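Local atomic coordinates of ABC transporter periplasmic-binding protein YtfQ (Mycobacterium smegmatis, PDB entry 6HB0), a protein that probably binds a carbohydrate, L-arabinofuranose being the likely one, as the extracytoplasmic solute-binding component of a mycobacterial ABC transporter. Residues A[33-37]-A[262-266]; A[103-109]-A[117-123]; A[124-128]-A[160-164]. Residues are numbered along the deposited sequence.

How the contacts relate
A two-lobed solute-binding protein must pass its chain between the lobes; here contact 2 precedes the first crossing, and contacts 1 and 3 lie at crossings. From the N terminus, residues 33-37 lie in the loop after strand 21-26 and wait until 262-266 to close contact 1, the longest loop. Inside it nest the others, in series. Contact 2 closes a short loop at 117-123, joining two parallel strands of the first lobe. The chain then enters the second lobe, where contact 3 closes a loop of about thirty residues at 160-164, joining helices 126-140 and 160-173. Asp107 OD1 probably hydrogen-bonds Ala36 N of contact 1 (2.7 Å); contacts 1 and 3 share a zinc ion through Cys263 and Glu128.

Contact 1. Residues A[33-37]-A[262-266]; sequences WRTAN and ECNPL. With ZN (zinc ion), chain F.
The loop after strand 21-26 of the first lobe meets the segment that runs from strand 259-263 of the second lobe back toward the first, through Arg34, Pro265 and Ala36. Residues 33-37 are extended from Arg34 onward (Ala36 phi/psi -63/137); 262-266 stay extended past Cys263, Pro265 at -70/175. The segments run in the same sense, with Arg34 opposite Pro265 (CA-CA 5.2 Å) and Ala36 opposite Leu266 (CA-CA 5.3 Å). Arg34 (chi1 t, chi2 p) places its CG 3.9 Å from Pro265 CD and its NE 3.0 Å from Cys263 O. Glu262 CG lies over one face of the guanidinium, 3.5 Å from Arg34 NH1. Arg34 takes its salt bridges from Asp243 and Glu129; the Glu262 carboxylate adds a nearby charge (OE2 to Arg34 NH2, 4.4 Å), its OE1 accepting from Ala244 N and its OE2 from Asn264 ND2 (3.1 Å), which also bonds Glu293. Pro265 CB lies 3.5 Å from Arg34 O, and Ala36 CB presses on Leu266 CD2 at 3.3 Å. Cys263 SG binds zinc at 2.3 Å, with water 1, Glu128 and Asp292. The contact lies at the lobe boundary, where 262-266 crosses, consistent with a hinge strand of a type I periplasmic binding protein. Asn37 N-caps helix 38-48, Arg34 leans on Phe126 of helix 126-140, and Glu262 backbone bonds to Glu293 of the antiparallel edge strand 292-295, Asn264 to Pro291 just before it.

Contact 2. Residues A[103-109]-A[117-123]; sequences VILTDRA and VYKTFIG
Parallel strands are usually joined through a helix; here 103-106 and 120-122 are parallel neighbours with only a short, non-helical connection. Their axes approach to 4.7 Å at 25°, with Leu105 beside Phe121 (CA-CA 4.6 Å) and Thr106 beside Ile122 (CA-CA 4.8 Å). Val117 touches Val103 through its carbonyl only (Val117 O to Val103 CB 4.1 Å). Tyr118 (chi1 p), level with Val103, lays its ring over Leu105 CD1, 3.4 Å from the ring centroid, a CH-pi contact. Lys119 N donates to Val103 O (2.8 Å), and Thr120 O accepts from Leu105 N (2.8 Å). Phe121 (chi1 t) reaches past the strand end, Ala109 CB 4.1 Å from its ring centroid. Ile122 N donates to Leu105 O (2.9 Å), and Ile122 O accepts from Asp107 N (2.8 Å), Asp107 having positive phi (76/-50). At Gly123 a CB would clash with Phe121 CZ. The pair lies in the first lobe's parallel sheet between strands 78-81 and 287-288; Ile104 and Ile122 pack against helix 269-279, while Val103 meets helix 90-98.

Contact 3. Residues A[124-128]-A[160-164]; sequences ADFIE and DPAID. With ZN (zinc ion), chain I; ZN (zinc ion), chain F.
Two helices begin side by side here. Residues 124 and 125 arrive extended, and helix 126-140 starts after Asp125, the N-cap, whose OD1 accepts from Glu128 N at 3.1 Å. Residues 160-164 form the first turn of helix 160-173, closed by Asp164 N to Asp160 O at 3.0 Å. The backbones come closest at Ile127 and Asp164 (CA-CA 4.6 Å), where Ile127 CA approaches Asp164 O at 3.3 Å in a CA-H...O contact; Phe126 CA and Pro161 CA follow at 5.4 Å. Phe126 (chi1 m) points at the other helix and takes Pro161 against its ring face, the proline CB 3.8 Å from the ring centroid, a CH-pi contact; Asp160 OD2 lies at the ring edge, 3.3 Å from Phe126 CE2. In this type I periplasmic-binding-protein fold the first crossing, after strand 120-122, leads into helix 126-140, which packs on the next helix, 160-173, reached through strand 148-154. Asp160 (chi1 t) and Asp164 (chi1 m), one helical turn apart, hold a zinc ion through Asp160 OD1 (2.2 Å) and Asp164 OD2 (2.1 Å), with waters 3, 4 and 5 completing five ligands. Water 2 joins Phe126 N (3.1 Å) to Asp164 OD2 (2.6 Å). Ile127 CG1 rests 3.6 Å from Asp164 CB. Glu128 points away and binds a second zinc through OE2 at 2.0 Å, alongside Cys263 and Asp292, while its OE1 pairs with Arg132.

Contact 1. Residues A[33-37]-A[262-266]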
ATOM      1  N   TRP A  33      -1.708   5.713   4.253  1.00 74.68           N
ATOM      2  CA  TRP A  33      -2.326   4.832   3.253  1.00 65.98           C
ATOM      3  C   TRP A  33      -1.805   3.387   3.164  1.00 64.64           C
ATOM      4  O   TRP A  33      -2.586   2.436   3.053  1.00 61.23           O
ATOM      5  CB  TRP A  33      -2.142   5.504   1.892  1.00 64.33           C
ATOM      6  CG  TRP A  33      -2.805   6.876   1.794  1.00 61.49           C
ATOM      7  CD1 TRP A  33      -2.195   8.092   1.551  1.00 62.97           C
ATOM      8  CD2 TRP A  33      -4.210   7.142   1.912  1.00 59.42           C
ATOM      9  NE1 TRP A  33      -3.155   9.102   1.509  1.00 62.56           N
ATOM     10  CE2 TRP A  33      -4.393   8.548   1.727  1.00 62.48           C
ATOM     11  CE3 TRP A  33      -5.339   6.329   2.145  1.00 60.03           C
ATOM     12  CZ2 TRP A  33      -5.669   9.159   1.779  1.00 62.75           C
ATOM     13  CZ3 TRP A  33      -6.613   6.945   2.215  1.00 65.55           C
ATOM     14  CH2 TRP A  33      -6.760   8.350   2.028  1.00 62.73           C
ATOM     15  N   ARG A  34      -0.487   3.234   3.159  1.00 57.53           N
ATOM     16  CA  ARG A  34       0.157   1.905   3.065  1.00 53.95           C
ATOM     17  C   ARG A  34       1.386   1.983   3.957  1.00 51.82           C
ATOM     18  O   ARG A  34       2.514   2.087   3.500  1.00 56.24           O
ATOM     19  CB  ARG A  34       0.516   1.585   1.601  1.00 53.92           C
ATOM     20  CG  ARG A  34       0.658   0.111   1.248  1.00 53.97           C
ATOM     21  CD  ARG A  34      -0.644  -0.639   1.334  1.00 49.99           C
ATOM     22  NE  ARG A  34      -1.331  -0.874   0.055  1.00 50.25           N
ATOM     23  CZ  ARG A  34      -2.635  -1.145  -0.013  1.00 44.34           C
ATOM     24  NH1 ARG A  34      -3.212  -1.394  -1.164  1.00 43.82           N
ATOM     25  NH2 ARG A  34      -3.370  -1.177   1.087  1.00 44.43           N
ATOM     26  N   THR A  35       1.126   1.986   5.254  1.00 51.62           N
ATOM     27  CA  THR A  35       2.114   2.297   6.276  1.00 56.10           C
ATOM     28  C   THR A  35       2.428   1.036   7.083  1.00 53.31           C
ATOM     29  O   THR A  35       1.516   0.269   7.467  1.00 50.29           O
ATOM     30  CB  THR A  35       1.570   3.412   7.193  1.00 57.54           C
ATOM     31  OG1 THR A  35       1.245   4.554   6.384  1.00 57.48           O
ATOM     32  CG2 THR A  35       2.598   3.801   8.251  1.00 62.84           C
ATOM     33  N   ALA A  36       3.717   0.788   7.298  1.00 49.45           N
ATOM     34  CA  ALA A  36       4.112  -0.297   8.171  1.00 48.84           C
ATOM     35  C   ALA A  36       3.580   0.044   9.582  1.00 46.65           C
ATOM     36  O   ALA A  36       3.605   1.186  10.033  1.00 40.89           O
ATOM     37  CB  ALA A  36       5.614  -0.460   8.193  1.00 54.86           C
ATOM     38  N   ASN A  37       3.039  -0.961  10.231  1.00 43.56           N
ATOM     39  CA  ASN A  37       2.361  -0.808  11.493  1.00 44.49           C
ATOM     40  C   ASN A  37       3.402  -1.093  12.576  1.00 43.48           C
ATOM     41  O   ASN A  37       4.459  -1.685  12.298  1.00 43.10           O
ATOM     42  CB  ASN A  37       1.252  -1.802  11.496  1.00 40.38           C
ATOM     43  CG  ASN A  37       1.768  -3.231  11.486  1.00 42.83           C
ATOM     44  OD1 ASN A  37       2.262  -3.670  12.498  1.00 45.73           O
ATOM     45  ND2 ASN A  37       1.684  -3.936  10.364  1.00 36.95           N
ATOM     46  N   GLU A 262      -2.456  -5.851  -4.483  1.00 23.26           N
ATOM     47  CA  GLU A 262      -1.961  -4.997  -3.399  1.00 22.89           C
ATOM     48  C   GLU A 262      -0.493  -4.907  -3.511  1.00 24.96           C
ATOM     49  O   GLU A 262       0.149  -5.901  -3.829  1.00 26.14           O
ATOM     50  CB  GLU A 262      -2.329  -5.555  -2.035  1.00 24.67           C
ATOM     51  CG  GLU A 262      -1.897  -4.634  -0.902  1.00 27.19           C
ATOM     52  CD  GLU A 262      -2.218  -5.142   0.485  1.00 27.77           C
ATOM     53  OE1 GLU A 262      -3.352  -5.606   0.668  1.00 33.09           O
ATOM     54  OE2 GLU A 262      -1.353  -5.027   1.414  1.00 29.08           O
ATOM     55  N   CYS A 263       0.058  -3.714  -3.291  1.00 24.63           N
ATOM     56  CA  CYS A 263       1.468  -3.521  -3.089  1.00 24.52           C
ATOM     57  C   CYS A 263       1.605  -3.359  -1.570  1.00 25.94           C
ATOM     58  O   CYS A 263       1.020  -2.447  -0.978  1.00 23.45           O
ATOM     59  CB  CYS A 263       1.992  -2.276  -3.781  1.00 25.20           C
ATOM     60  SG  CYS A 263       3.782  -2.072  -3.633  1.00 25.19           S
ATOM     61  N   ASN A 264       2.365  -4.226  -0.940  1.00 24.63           N
ATOM     62  CA  ASN A 264       2.507  -4.177   0.510  1.00 25.16           C
ATOM     63  C   ASN A 264       3.273  -2.937   1.011  1.00 25.34           C
ATOM     64  O   ASN A 264       4.120  -2.374   0.353  1.00 25.33           O
ATOM     65  CB  ASN A 264       3.284  -5.381   1.047  1.00 25.78           C
ATOM     66  CG  ASN A 264       2.552  -6.681   0.967  1.00 26.64           C
ATOM     67  OD1 ASN A 264       3.201  -7.713   0.983  1.00 30.11           O
ATOM     68  ND2 ASN A 264       1.243  -6.667   0.939  1.00 26.19           N
ATOM     69  N   PRO A 265       2.961  -2.532   2.241  1.00 29.04           N
ATOM     70  CA  PRO A 265       3.927  -1.680   2.920  1.00 31.16           C
ATOM     71  C   PRO A 265       5.174  -2.467   3.298  1.00 34.44           C
ATOM     72  O   PRO A 265       5.285  -3.708   3.096  1.00 32.46           O
ATOM     73  CB  PRO A 265       3.184  -1.249   4.177  1.00 30.89           C
ATOM     74  CG  PRO A 265       2.342  -2.425   4.490  1.00 30.60           C
ATOM     75  CD  PRO A 265       1.915  -3.002   3.142  1.00 28.20           C
ATOM     76  N   LEU A 266       6.131  -1.742   3.830  1.00 32.07           N
ATOM     77  CA  LEU A 266       7.297  -2.333   4.460  1.00 34.31           C
ATOM     78  C   LEU A 266       6.821  -3.442   5.397  1.00 30.27           C
ATOM     79  O   LEU A 266       5.845  -3.261   6.115  1.00 29.62           O
ATOM     80  CB  LEU A 266       7.931  -1.221   5.294  1.00 43.15           C
ATOM     81  CG  LEU A 266       9.023  -1.574   6.260  1.00 47.76           C
ATOM     82  CD1 LEU A 266       9.799  -0.289   6.422  1.00 49.73           C
ATOM     83  CD2 LEU A 266       8.514  -2.008   7.607  1.00 52.60           C
TER
HETATM   84 ZN    ZN F 404       4.507  -3.514  -5.218  1.00 27.55          ZN
HETATM   85  O   HOH W   1       6.517  -3.672  -5.054  1.00 27.60           O

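Contact 2. Residues A[103-109]-A[117-123]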
ATOM      1  N   VAL A 103      20.384   7.129   7.668  1.00 30.87           N
ATOM      2  CA  VAL A 103      18.946   7.260   7.710  1.00 28.56           C
ATOM      3  C   VAL A 103      18.233   6.422   6.664  1.00 27.37           C
ATOM      4  O   VAL A 103      18.600   6.415   5.515  1.00 29.81           O
ATOM      5  CB  VAL A 103      18.569   8.704   7.459  1.00 27.27           C
ATOM      6  CG1 VAL A 103      17.028   8.846   7.344  1.00 27.94           C
ATOM      7  CG2 VAL A 103      19.112   9.520   8.656  1.00 29.13           C
ATOM      8  N   ILE A 104      17.160   5.767   7.079  1.00 26.17           N
ATOM      9  CA  ILE A 104      16.317   4.999   6.205  1.00 25.87           C
ATOM     10  C   ILE A 104      14.924   5.592   6.287  1.00 26.67           C
ATOM     11  O   ILE A 104      14.372   5.754   7.388  1.00 29.48           O
ATOM     12  CB  ILE A 104      16.233   3.536   6.682  1.00 27.24           C
ATOM     13  CG1 ILE A 104      17.624   2.919   6.671  1.00 29.17           C
ATOM     14  CG2 ILE A 104      15.290   2.731   5.813  1.00 28.73           C
ATOM     15  CD1 ILE A 104      17.591   1.473   7.075  1.00 29.72           C
ATOM     16  N   LEU A 105      14.344   5.876   5.126  1.00 28.10           N
ATOM     17  CA  LEU A 105      12.933   6.336   5.046  1.00 29.71           C
ATOM     18  C   LEU A 105      11.979   5.212   4.790  1.00 29.72           C
ATOM     19  O   LEU A 105      12.251   4.352   3.939  1.00 27.99           O
ATOM     20  CB  LEU A 105      12.796   7.323   3.905  1.00 30.27           C
ATOM     21  CG  LEU A 105      13.676   8.551   4.029  1.00 33.63           C
ATOM     22  CD1 LEU A 105      13.531   9.456   2.842  1.00 33.60           C
ATOM     23  CD2 LEU A 105      13.382   9.295   5.317  1.00 38.47           C
ATOM     24  N   THR A 106      10.838   5.232   5.475  1.00 27.18           N
ATOM     25  CA  THR A 106       9.832   4.238   5.244  1.00 30.52           C
ATOM     26  C   THR A 106       8.491   4.876   4.885  1.00 30.92           C
ATOM     27  O   THR A 106       8.134   5.986   5.335  1.00 33.56           O
ATOM     28  CB  THR A 106       9.628   3.328   6.465  1.00 32.46           C
ATOM     29  OG1 THR A 106       9.087   4.093   7.532  1.00 38.19           O
ATOM     30  CG2 THR A 106      10.928   2.740   6.955  1.00 35.35           C
ATOM     31  N   ASP A 107       7.739   4.149   4.082  1.00 31.39           N
ATOM     32  CA  ASP A 107       6.305   4.415   3.807  1.00 33.68           C
ATOM     33  C   ASP A 107       6.038   5.603   2.852  1.00 35.88           C
ATOM     34  O   ASP A 107       5.257   5.460   1.909  1.00 36.69           O
ATOM     35  CB  ASP A 107       5.448   4.577   5.093  1.00 38.03           C
ATOM     36  CG  ASP A 107       5.693   3.461   6.155  1.00 45.51           C
ATOM     37  OD1 ASP A 107       5.491   2.228   5.835  1.00 42.66           O
ATOM     38  OD2 ASP A 107       6.052   3.837   7.333  1.00 47.57           O
ATOM     39  N   ARG A 108       6.622   6.772   3.095  1.00 35.81           N
ATOM     40  CA  ARG A 108       6.380   7.922   2.253  1.00 37.87           C
ATOM     41  C   ARG A 108       7.730   8.516   1.854  1.00 38.13           C
ATOM     42  O   ARG A 108       8.631   8.638   2.677  1.00 36.60           O
ATOM     43  CB  ARG A 108       5.549   8.946   3.003  1.00 44.79           C
ATOM     44  CG  ARG A 108       5.281  10.224   2.206  1.00 51.79           C
ATOM     45  CD  ARG A 108       4.882  11.392   3.104  1.00 57.67           C
ATOM     46  NE  ARG A 108       3.739  11.037   3.936  1.00 61.61           N
ATOM     47  CZ  ARG A 108       2.483  10.989   3.521  1.00 62.09           C
ATOM     48  NH1 ARG A 108       1.537  10.638   4.371  1.00 65.19           N
ATOM     49  NH2 ARG A 108       2.160  11.290   2.270  1.00 71.47           N
ATOM     50  N   ALA A 109       7.868   8.826   0.573  1.00 39.10           N
ATOM     51  CA  ALA A 109       9.088   9.371  -0.009  1.00 42.89           C
ATOM     52  C   ALA A 109       9.219  10.841   0.322  1.00 42.23           C
ATOM     53  O   ALA A 109       8.230  11.489   0.561  1.00 47.70           O
ATOM     54  CB  ALA A 109       9.023   9.232  -1.514  1.00 43.35           C
ATOM     55  N   VAL A 117      21.207  12.510   1.540  1.00 48.69           N
ATOM     56  CA  VAL A 117      20.772  12.792   2.936  1.00 45.33           C
ATOM     57  C   VAL A 117      20.029  11.603   3.575  1.00 38.35           C
ATOM     58  O   VAL A 117      19.717  11.600   4.797  1.00 36.64           O
ATOM     59  CB  VAL A 117      19.990  14.129   3.066  1.00 46.71           C
ATOM     60  CG1 VAL A 117      20.980  15.286   3.171  1.00 51.82           C
ATOM     61  CG2 VAL A 117      19.031  14.312   1.920  1.00 40.93           C
ATOM     62  N   TYR A 118      19.726  10.587   2.772  1.00 33.37           N
ATOM     63  CA  TYR A 118      19.251   9.324   3.341  1.00 30.95           C
ATOM     64  C   TYR A 118      19.786   8.202   2.488  1.00 30.75           C
ATOM     65  O   TYR A 118      20.172   8.416   1.364  1.00 31.93           O
ATOM     66  CB  TYR A 118      17.705   9.296   3.461  1.00 33.78           C
ATOM     67  CG  TYR A 118      16.996   9.377   2.141  1.00 32.42           C
ATOM     68  CD1 TYR A 118      16.660  10.621   1.545  1.00 36.38           C
ATOM     69  CD2 TYR A 118      16.684   8.221   1.471  1.00 33.68           C
ATOM     70  CE1 TYR A 118      16.013  10.658   0.306  1.00 39.52           C
ATOM     71  CE2 TYR A 118      16.037   8.248   0.245  1.00 37.23           C
ATOM     72  CZ  TYR A 118      15.706   9.454  -0.336  1.00 41.35           C
ATOM     73  OH  TYR A 118      15.069   9.372  -1.557  1.00 39.01           O
ATOM     74  N   LYS A 119      19.807   7.010   3.041  1.00 30.23           N
ATOM     75  CA  LYS A 119      20.421   5.871   2.354  1.00 31.54           C
ATOM     76  C   LYS A 119      19.419   5.189   1.453  1.00 29.60           C
ATOM     77  O   LYS A 119      19.731   4.808   0.361  1.00 30.52           O
ATOM     78  CB  LYS A 119      20.901   4.854   3.391  1.00 31.26           C
ATOM     79  CG  LYS A 119      22.069   5.302   4.241  1.00 34.93           C
ATOM     80  CD  LYS A 119      23.203   5.911   3.444  1.00 35.13           C
ATOM     81  CE  LYS A 119      24.469   5.943   4.269  1.00 39.18           C
ATOM     82  NZ  LYS A 119      25.525   6.747   3.617  1.00 41.61           N
ATOM     83  N   THR A 120      18.201   5.024   1.932  1.00 29.82           N
ATOM     84  CA  THR A 120      17.209   4.307   1.170  1.00 30.57           C
ATOM     85  C   THR A 120      15.813   4.617   1.617  1.00 30.82           C
ATOM     86  O   THR A 120      15.587   5.094   2.737  1.00 29.94           O
ATOM     87  CB  THR A 120      17.457   2.738   1.129  1.00 34.84           C
ATOM     88  OG1 THR A 120      16.698   2.192   0.050  1.00 36.18           O
ATOM     89  CG2 THR A 120      17.066   2.029   2.384  1.00 35.03           C
ATOM     90  N   PHE A 121      14.898   4.398   0.689  1.00 30.60           N
ATOM     91  CA  PHE A 121      13.482   4.559   0.891  1.00 30.42           C
ATOM     92  C   PHE A 121      12.832   3.206   0.637  1.00 28.16           C
ATOM     93  O   PHE A 121      13.107   2.584  -0.383  1.00 31.02           O
ATOM     94  CB  PHE A 121      12.893   5.571  -0.119  1.00 31.93           C
ATOM     95  CG  PHE A 121      11.404   5.534  -0.169  1.00 35.16           C
ATOM     96  CD1 PHE A 121      10.665   5.864   0.959  1.00 38.40           C
ATOM     97  CD2 PHE A 121      10.751   5.094  -1.280  1.00 40.80           C
ATOM     98  CE1 PHE A 121       9.294   5.792   0.950  1.00 37.78           C
ATOM     99  CE2 PHE A 121       9.349   5.034  -1.305  1.00 41.95           C
ATOM    100  CZ  PHE A 121       8.619   5.394  -0.170  1.00 38.13           C
ATOM    101  N   ILE A 122      11.974   2.793   1.534  1.00 27.28           N
ATOM    102  CA  ILE A 122      11.183   1.589   1.432  1.00 29.84           C
ATOM    103  C   ILE A 122       9.710   1.929   1.551  1.00 28.30           C
ATOM    104  O   ILE A 122       9.257   2.367   2.620  1.00 30.24           O
ATOM    105  CB  ILE A 122      11.472   0.589   2.588  1.00 33.62           C
ATOM    106  CG1 ILE A 122      12.950   0.439   2.876  1.00 34.84           C
ATOM    107  CG2 ILE A 122      10.903  -0.761   2.211  1.00 35.47           C
ATOM    108  CD1 ILE A 122      13.171  -0.180   4.234  1.00 38.31           C
ATOM    109  N   GLY A 123       8.936   1.715   0.494  1.00 27.35           N
ATOM    110  CA  GLY A 123       7.481   1.955   0.583  1.00 30.11           C
ATOM    111  C   GLY A 123       6.705   1.380  -0.581  1.00 31.46           C
ATOM    112  O   GLY A 123       7.312   0.952  -1.540  1.00 29.38           O
TER

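Contact 3. Residues A[124-128]-A[160-164]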
ATOM      1  N   ALA A 124       5.374   1.414  -0.483  1.00 32.06           N
ATOM      2  CA  ALA A 124       4.519   0.839  -1.498  1.00 34.43           C
ATOM      3  C   ALA A 124       4.487   1.725  -2.726  1.00 33.41           C
ATOM      4  O   ALA A 124       4.729   2.923  -2.629  1.00 30.17           O
ATOM      5  CB  ALA A 124       3.112   0.639  -0.978  1.00 31.80           C
ATOM      6  N   ASP A 125       4.211   1.099  -3.868  1.00 30.98           N
ATOM      7  CA  ASP A 125       4.059   1.764  -5.138  1.00 29.42           C
ATOM      8  C   ASP A 125       2.591   1.774  -5.633  1.00 27.62           C
ATOM      9  O   ASP A 125       2.090   0.782  -6.201  1.00 26.68           O
ATOM     10  CB  ASP A 125       4.897   1.010  -6.137  1.00 30.93           C
ATOM     11  CG  ASP A 125       5.072   1.757  -7.474  1.00 32.92           C
ATOM     12  OD1 ASP A 125       4.294   2.680  -7.797  1.00 29.01           O
ATOM     13  OD2 ASP A 125       5.994   1.370  -8.211  1.00 34.75           O
ATOM     14  N   PHE A 126       1.905   2.898  -5.474  1.00 24.12           N
ATOM     15  CA  PHE A 126       0.493   2.938  -5.825  1.00 25.03           C
ATOM     16  C   PHE A 126       0.237   2.956  -7.332  1.00 23.42           C
ATOM     17  O   PHE A 126      -0.813   2.477  -7.781  1.00 29.02           O
ATOM     18  CB  PHE A 126      -0.145   4.170  -5.217  1.00 27.04           C
ATOM     19  CG  PHE A 126      -0.018   4.244  -3.726  1.00 29.93           C
ATOM     20  CD1 PHE A 126      -0.348   3.157  -2.924  1.00 33.87           C
ATOM     21  CD2 PHE A 126       0.441   5.409  -3.115  1.00 36.66           C
ATOM     22  CE1 PHE A 126      -0.260   3.233  -1.555  1.00 34.45           C
ATOM     23  CE2 PHE A 126       0.571   5.480  -1.746  1.00 35.66           C
ATOM     24  CZ  PHE A 126       0.191   4.402  -0.974  1.00 36.83           C
ATOM     25  N   ILE A 127       1.159   3.514  -8.108  1.00 24.33           N
ATOM     26  CA  ILE A 127       1.032   3.493  -9.567  1.00 25.06           C
ATOM     27  C   ILE A 127       1.060   2.042 -10.002  1.00 25.36           C
ATOM     28  O   ILE A 127       0.243   1.607 -10.768  1.00 24.80           O
ATOM     29  CB  ILE A 127       2.154   4.287 -10.267  1.00 28.70           C
ATOM     30  CG1 ILE A 127       2.062   5.768  -9.930  1.00 32.44           C
ATOM     31  CG2 ILE A 127       2.113   4.028 -11.778  1.00 29.26           C
ATOM     32  CD1 ILE A 127       3.181   6.593 -10.490  1.00 34.44           C
ATOM     33  N   GLU A 128       2.024   1.292  -9.471  1.00 26.89           N
ATOM     34  CA  GLU A 128       2.146  -0.126  -9.771  1.00 25.29           C
ATOM     35  C   GLU A 128       0.857  -0.884  -9.451  1.00 25.38           C
ATOM     36  O   GLU A 128       0.449  -1.742 -10.223  1.00 25.70           O
ATOM     37  CB  GLU A 128       3.354  -0.693  -9.028  1.00 27.86           C
ATOM     38  CG  GLU A 128       3.535  -2.192  -9.090  1.00 28.25           C
ATOM     39  CD  GLU A 128       3.545  -2.776  -7.684  1.00 28.18           C
ATOM     40  OE1 GLU A 128       2.469  -3.243  -7.216  1.00 29.39           O
ATOM     41  OE2 GLU A 128       4.606  -2.667  -6.999  1.00 28.18           O
ATOM     42  N   ASP A 160      -2.832  10.802  -2.564  1.00 29.04           N
ATOM     43  CA  ASP A 160      -1.711  10.302  -3.326  1.00 29.03           C
ATOM     44  C   ASP A 160      -2.027   8.945  -3.976  1.00 28.05           C
ATOM     45  O   ASP A 160      -1.819   8.785  -5.162  1.00 28.25           O
ATOM     46  CB  ASP A 160      -0.464  10.257  -2.429  1.00 32.90           C
ATOM     47  CG  ASP A 160       0.694   9.596  -3.103  1.00 36.21           C
ATOM     48  OD1 ASP A 160       1.045  10.053  -4.202  1.00 36.58           O
ATOM     49  OD2 ASP A 160       1.247   8.631  -2.548  1.00 38.36           O
ATOM     50  N   PRO A 161      -2.551   7.967  -3.219  1.00 28.80           N
ATOM     51  CA  PRO A 161      -2.885   6.665  -3.837  1.00 30.07           C
ATOM     52  C   PRO A 161      -4.007   6.747  -4.854  1.00 28.77           C
ATOM     53  O   PRO A 161      -4.032   5.946  -5.774  1.00 26.25           O
ATOM     54  CB  PRO A 161      -3.344   5.805  -2.662  1.00 32.82           C
ATOM     55  CG  PRO A 161      -3.742   6.797  -1.602  1.00 36.53           C
ATOM     56  CD  PRO A 161      -2.736   7.922  -1.769  1.00 33.54           C
ATOM     57  N   ALA A 162      -4.929   7.687  -4.689  1.00 26.69           N
ATOM     58  CA  ALA A 162      -5.989   7.869  -5.695  1.00 26.88           C
ATOM     59  C   ALA A 162      -5.454   8.375  -7.060  1.00 26.56           C
ATOM     60  O   ALA A 162      -5.784   7.821  -8.108  1.00 27.27           O
ATOM     61  CB  ALA A 162      -7.082   8.788  -5.167  1.00 29.64           C
ATOM     62  N   ILE A 163      -4.597   9.389  -7.032  1.00 27.37           N
ATOM     63  CA  ILE A 163      -3.975   9.958  -8.205  1.00 27.84           C
ATOM     64  C   ILE A 163      -3.119   8.876  -8.876  1.00 27.92           C
ATOM     65  O   ILE A 163      -3.177   8.661 -10.103  1.00 25.88           O
ATOM     66  CB  ILE A 163      -3.079  11.166  -7.840  1.00 30.68           C
ATOM     67  CG1 ILE A 163      -3.951  12.335  -7.370  1.00 35.69           C
ATOM     68  CG2 ILE A 163      -2.132  11.533  -8.971  1.00 30.86           C
ATOM     69  CD1 ILE A 163      -3.196  13.582  -6.965  1.00 37.42           C
ATOM     70  N   ASP A 164      -2.350   8.176  -8.072  1.00 26.26           N
ATOM     71  CA  ASP A 164      -1.404   7.215  -8.609  1.00 26.80           C
ATOM     72  C   ASP A 164      -2.066   5.945  -9.129  1.00 26.63           C
ATOM     73  O   ASP A 164      -1.639   5.423 -10.126  1.00 29.19           O
ATOM     74  CB  ASP A 164      -0.402   6.821  -7.534  1.00 29.45           C
ATOM     75  CG  ASP A 164       0.678   7.884  -7.276  1.00 32.60           C
ATOM     76  OD1 ASP A 164       0.788   8.920  -7.986  1.00 32.87           O
ATOM     77  OD2 ASP A 164       1.461   7.628  -6.344  1.00 33.26           O
TER
HETATM   78 ZN    ZN I 407       2.576   9.205  -5.473  1.00 41.59          ZN
HETATM   79 ZN    ZN F 404       4.507  -3.514  -5.218  1.00 27.55          ZN
HETATM   80  O   HOH W   2       3.159   5.731  -5.939  1.00 41.45           O
HETATM   81  O   HOH W   3       3.144   7.892  -4.061  1.00 43.14           O
HETATM   82  O   HOH W   4       2.394  10.850  -6.937  1.00 38.12           O
HETATM   83  O   HOH W   1       6.517  -3.672  -5.054  1.00 27.60           O
HETATM   84  O   HOH W   5       4.246   9.047  -6.992  1.00 45.38           O